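Local structure of endo-1,4-b-d-mannanase (Trichoderma reesei, 1QNR) at residues A131-Y135 and P170-C175. The protein hydrolyses internal beta-1,4-mannosidic linkages in mannans, as an endo-acting mannanase of glycoside hydrolase family 5. Residues are numbered along the deposited sequence; the frame is centred on the assembly and turned at random.
Sequences ATTWY and PRCNGC. With BMA (beta-D-mannopyranose), chain B; NAG (2-acetamido-2-deoxy-beta-D-glucopyranose), chain F.
A disulfide between residues i and i+3 can close a beta turn covalently and offer its sulfurs as a packing surface; residues 170-175, in a loop after barrel strand 161-165 of this family 5 mannanase, are an example. The segment runs extended through Arg171 and then folds into a type II beta turn from Cys172 to Cys175. Gly174 occupies the positive-phi position, Cys175 N donates to Cys172 O at 3.0 Å, and the disulfide, Cys172 SG to Cys175 SG at 2.0 Å, closes the turn. Against it packs 131-135, helical in its backbone angles and entering a 3-10 turn at Trp134, with the CA atoms of Thr132 and Cys172 5.3 Å apart. Thr132, chi1 p, rests its CB on the disulfide, 3.5 Å from Cys175 SG and 3.7 Å from Cys172 SG, while its OG1 is hydrogen-bonded to OD1 of Asn130. Tyr135, chi1 m, reaches along the extended part: CE2 lies 3.9 Å from Cys172 CB, the ring centroid 4.9 Å obliquely from Cys172 SG, and OH donates to Arg171 O at 2.8 Å. A water lies 3.0 Å from Arg171 O and 2.9 Å from Ala131 O, placed to donate to either. The CA-to-CB bond of Arg171 points away from 131-135; its guanidinium pairs with Glu205 and binds a mannose, NH1 to BMA O2 at 3.0 Å. Apolar packing on a disulfide thus joins a tyrosine hydrogen bond to a backbone carbonyl, which does not compete with the guanidinium's polar bonds.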
ATOM      1  N   ALA A 131      10.830 -17.118  -7.178  1.00 11.93           N
ATOM      2  CA  ALA A 131       9.790 -16.204  -6.668  1.00 12.74           C
ATOM      3  C   ALA A 131       8.654 -16.861  -5.917  1.00 12.70           C
ATOM      4  O   ALA A 131       8.000 -16.154  -5.101  1.00 12.96           O
ATOM      5  CB  ALA A 131       9.295 -15.316  -7.867  1.00 15.40           C
ATOM      6  N   THR A 132       8.419 -18.176  -6.126  1.00 13.71           N
ATOM      7  CA  THR A 132       7.372 -18.874  -5.365  1.00 12.95           C
ATOM      8  C   THR A 132       7.925 -19.631  -4.132  1.00 12.01           C
ATOM      9  O   THR A 132       7.199 -19.699  -3.100  1.00 14.95           O
ATOM     10  CB  THR A 132       6.500 -19.760  -6.276  1.00 14.20           C
ATOM     11  OG1 THR A 132       7.379 -20.710  -6.924  1.00 15.87           O
ATOM     12  CG2 THR A 132       5.792 -18.915  -7.385  1.00 15.06           C
ATOM     13  N   THR A 133       9.169 -20.052  -4.181  1.00 11.55           N
ATOM     14  CA  THR A 133       9.748 -20.674  -2.959  1.00 13.77           C
ATOM     15  C   THR A 133      10.194 -19.601  -1.970  1.00 12.24           C
ATOM     16  O   THR A 133      10.494 -19.949  -0.794  1.00 11.77           O
ATOM     17  CB  THR A 133      10.939 -21.607  -3.253  1.00 14.02           C
ATOM     18  OG1 THR A 133      12.039 -20.881  -3.749  1.00 15.14           O
ATOM     19  CG2 THR A 133      10.507 -22.669  -4.291  1.00 16.28           C
ATOM     20  N   TRP A 134      10.206 -18.306  -2.322  1.00 10.22           N
ATOM     21  CA  TRP A 134      10.618 -17.224  -1.421  1.00  9.98           C
ATOM     22  C   TRP A 134       9.908 -17.281  -0.077  1.00  9.23           C
ATOM     23  O   TRP A 134      10.529 -17.096   1.011  1.00 10.37           O
ATOM     24  CB  TRP A 134      10.328 -15.842  -2.085  1.00  9.60           C
ATOM     25  CG  TRP A 134      10.721 -14.658  -1.178  1.00  8.98           C
ATOM     26  CD1 TRP A 134      11.933 -14.081  -1.079  1.00  9.54           C
ATOM     27  CD2 TRP A 134       9.834 -13.854  -0.364  1.00  7.44           C
ATOM     28  NE1 TRP A 134      11.935 -13.032  -0.125  1.00  9.11           N
ATOM     29  CE2 TRP A 134      10.632 -12.853   0.254  1.00  9.02           C
ATOM     30  CE3 TRP A 134       8.463 -13.916  -0.091  1.00  7.64           C
ATOM     31  CZ2 TRP A 134      10.075 -11.939   1.171  1.00 10.55           C
ATOM     32  CZ3 TRP A 134       7.926 -12.947   0.780  1.00  8.42           C
ATOM     33  CH2 TRP A 134       8.712 -11.962   1.389  1.00  9.36           C
ATOM     34  N   TYR A 135       8.601 -17.572  -0.092  1.00  9.47           N
ATOM     35  CA  TYR A 135       7.765 -17.587   1.111  1.00 10.22           C
ATOM     36  C   TYR A 135       8.248 -18.586   2.165  1.00  9.97           C
ATOM     37  O   TYR A 135       7.916 -18.370   3.364  1.00 11.09           O
ATOM     38  CB  TYR A 135       6.288 -17.894   0.750  1.00  8.74           C
ATOM     39  CG  TYR A 135       5.673 -16.736  -0.076  1.00  8.46           C
ATOM     40  CD1 TYR A 135       5.197 -15.568   0.507  1.00  8.78           C
ATOM     41  CD2 TYR A 135       5.631 -16.846  -1.485  1.00  8.96           C
ATOM     42  CE1 TYR A 135       4.714 -14.506  -0.268  1.00  8.47           C
ATOM     43  CE2 TYR A 135       5.129 -15.796  -2.279  1.00  9.50           C
ATOM     44  CZ  TYR A 135       4.668 -14.639  -1.643  1.00  8.01           C
ATOM     45  OH  TYR A 135       4.190 -13.553  -2.383  1.00  9.40           O
ATOM     46  N   PRO A 170       1.527  -9.069  -3.036  1.00  7.43           N
ATOM     47  CA  PRO A 170       2.087 -10.432  -2.962  1.00  7.70           C
ATOM     48  C   PRO A 170       1.290 -11.394  -3.852  1.00  7.15           C
ATOM     49  O   PRO A 170       0.044 -11.411  -3.811  1.00  7.72           O
ATOM     50  CB  PRO A 170       1.943 -10.814  -1.487  1.00  7.59           C
ATOM     51  CG  PRO A 170       0.944  -9.852  -0.920  1.00 10.85           C
ATOM     52  CD  PRO A 170       1.091  -8.554  -1.693  1.00  8.02           C
ATOM     53  N   ARG A 171       2.019 -12.222  -4.623  1.00  7.58           N
ATOM     54  CA  ARG A 171       1.429 -13.290  -5.435  1.00  8.30           C
ATOM     55  C   ARG A 171       2.282 -14.538  -5.275  1.00  8.50           C
ATOM     56  O   ARG A 171       3.480 -14.456  -4.923  1.00  8.17           O
ATOM     57  CB  ARG A 171       1.369 -12.967  -6.944  1.00  8.91           C
ATOM     58  CG  ARG A 171       0.490 -11.737  -7.309  1.00  8.57           C
ATOM     59  CD  ARG A 171       0.537 -11.663  -8.859  1.00  9.54           C
ATOM     60  NE  ARG A 171      -0.321 -10.585  -9.355  1.00  9.30           N
ATOM     61  CZ  ARG A 171      -0.621 -10.416 -10.669  1.00 10.23           C
ATOM     62  NH1 ARG A 171      -0.092 -11.248 -11.576  1.00 11.05           N
ATOM     63  NH2 ARG A 171      -1.397  -9.393 -10.989  1.00 11.33           N
ATOM     64  N   CYS A 172       1.698 -15.685  -5.613  1.00  9.45           N
ATOM     65  CA  CYS A 172       2.489 -16.945  -5.641  1.00 10.32           C
ATOM     66  C   CYS A 172       1.958 -17.660  -6.903  1.00 10.67           C
ATOM     67  O   CYS A 172       0.943 -18.401  -6.780  1.00 11.61           O
ATOM     68  CB  CYS A 172       2.371 -17.678  -4.298  1.00 11.39           C
ATOM     69  SG  CYS A 172       3.584 -19.076  -4.055  1.00 11.83           S
ATOM     70  N   ASN A 173       2.516 -17.301  -8.063  1.00 10.26           N
ATOM     71  CA  ASN A 173       1.876 -17.781  -9.327  1.00 12.12           C
ATOM     72  C   ASN A 173       1.804 -19.320  -9.400  1.00 12.52           C
ATOM     73  O   ASN A 173       2.827 -19.959  -9.316  1.00 13.13           O
ATOM     74  CB  ASN A 173       2.723 -17.212 -10.482  1.00 14.44           C
ATOM     75  CG  ASN A 173       2.155 -17.651 -11.836  1.00 17.07           C
ATOM     76  OD1 ASN A 173       2.723 -18.622 -12.387  1.00 21.76           O
ATOM     77  ND2 ASN A 173       1.137 -17.016 -12.330  1.00 16.29           N
ATOM     78  N   GLY A 174       0.587 -19.830  -9.659  1.00 12.39           N
ATOM     79  CA  GLY A 174       0.387 -21.301  -9.715  1.00 13.26           C
ATOM     80  C   GLY A 174       0.488 -22.032  -8.396  1.00 15.17           C
ATOM     81  O   GLY A 174       0.306 -23.273  -8.407  1.00 17.79           O
ATOM     82  N   CYS A 175       0.730 -21.366  -7.249  1.00 13.78           N
ATOM     83  CA  CYS A 175       0.844 -22.063  -5.979  1.00 14.45           C
ATOM     84  C   CYS A 175      -0.504 -22.385  -5.382  1.00 13.06           C
ATOM     85  O   CYS A 175      -1.570 -21.790  -5.658  1.00 13.54           O
ATOM     86  CB  CYS A 175       1.535 -21.129  -4.932  1.00 14.90           C
ATOM     87  SG  CYS A 175       3.131 -20.459  -5.492  1.00 14.12           S
TER
HETATM   88  C1  BMA B   1      -0.998 -10.471 -16.068  0.50 23.42           C
HETATM   89  C2  BMA B   1      -1.711  -9.577 -15.031  0.50 20.77           C
HETATM   90  C3  BMA B   1      -0.952  -8.252 -14.791  0.50 20.44           C
HETATM   91  C4  BMA B   1       0.512  -8.548 -14.453  0.50 21.27           C
HETATM   92  C5  BMA B   1       1.149  -9.465 -15.549  0.50 24.04           C
HETATM   93  C6  BMA B   1       2.635  -9.704 -15.453  0.50 27.26           C
HETATM   94  O1  BMA B   1      -1.670 -11.727 -16.145  0.50 25.78           O
HETATM   95  O2  BMA B   1      -1.842 -10.289 -13.790  0.50 18.50           O
HETATM   96  O3  BMA B   1      -1.574  -7.648 -13.626  0.50 17.52           O
HETATM   97  O4  BMA B   1       1.315  -7.394 -14.404  0.50 20.02           O
HETATM   98  O5  BMA B   1       0.361 -10.708 -15.540  0.50 25.83           O
HETATM   99  O6  BMA B   1       3.082 -10.660 -14.499  0.50 29.72           O
HETATM  100  C1  NAG F 430      10.228 -22.858  -8.587  1.00 28.11           C
HETATM  101  C2  NAG F 430       9.716 -23.434  -9.892  1.00 33.94           C
HETATM  102  C3  NAG F 430       8.718 -24.495  -9.482  1.00 35.58           C
HETATM  103  C4  NAG F 430       9.507 -25.481  -8.599  1.00 35.25           C
HETATM  104  C5  NAG F 430      10.024 -24.779  -7.304  1.00 33.61           C
HETATM  105  C6  NAG F 430      10.769 -25.773  -6.425  1.00 35.98           C
HETATM  106  C7  NAG F 430       9.622 -22.077 -11.976  1.00 40.27           C
HETATM  107  C8  NAG F 430       8.898 -20.996 -12.695  1.00 39.95           C
HETATM  108  N2  NAG F 430       9.221 -22.296 -10.691  1.00 37.04           N
HETATM  109  O3  NAG F 430       8.306 -25.157 -10.687  1.00 37.94           O
HETATM  110  O4  NAG F 430       8.710 -26.597  -8.193  1.00 36.39           O
HETATM  111  O5  NAG F 430      10.931 -23.780  -7.761  1.00 29.42           O
HETATM  112  O6  NAG F 430      11.849 -26.327  -7.119  1.00 37.49           O
HETATM  113  O7  NAG F 430      10.470 -22.698 -12.478  1.00 40.87           O
HETATM  114  O   HOH W   1       6.215 -14.145  -6.149  1.00 12.76           O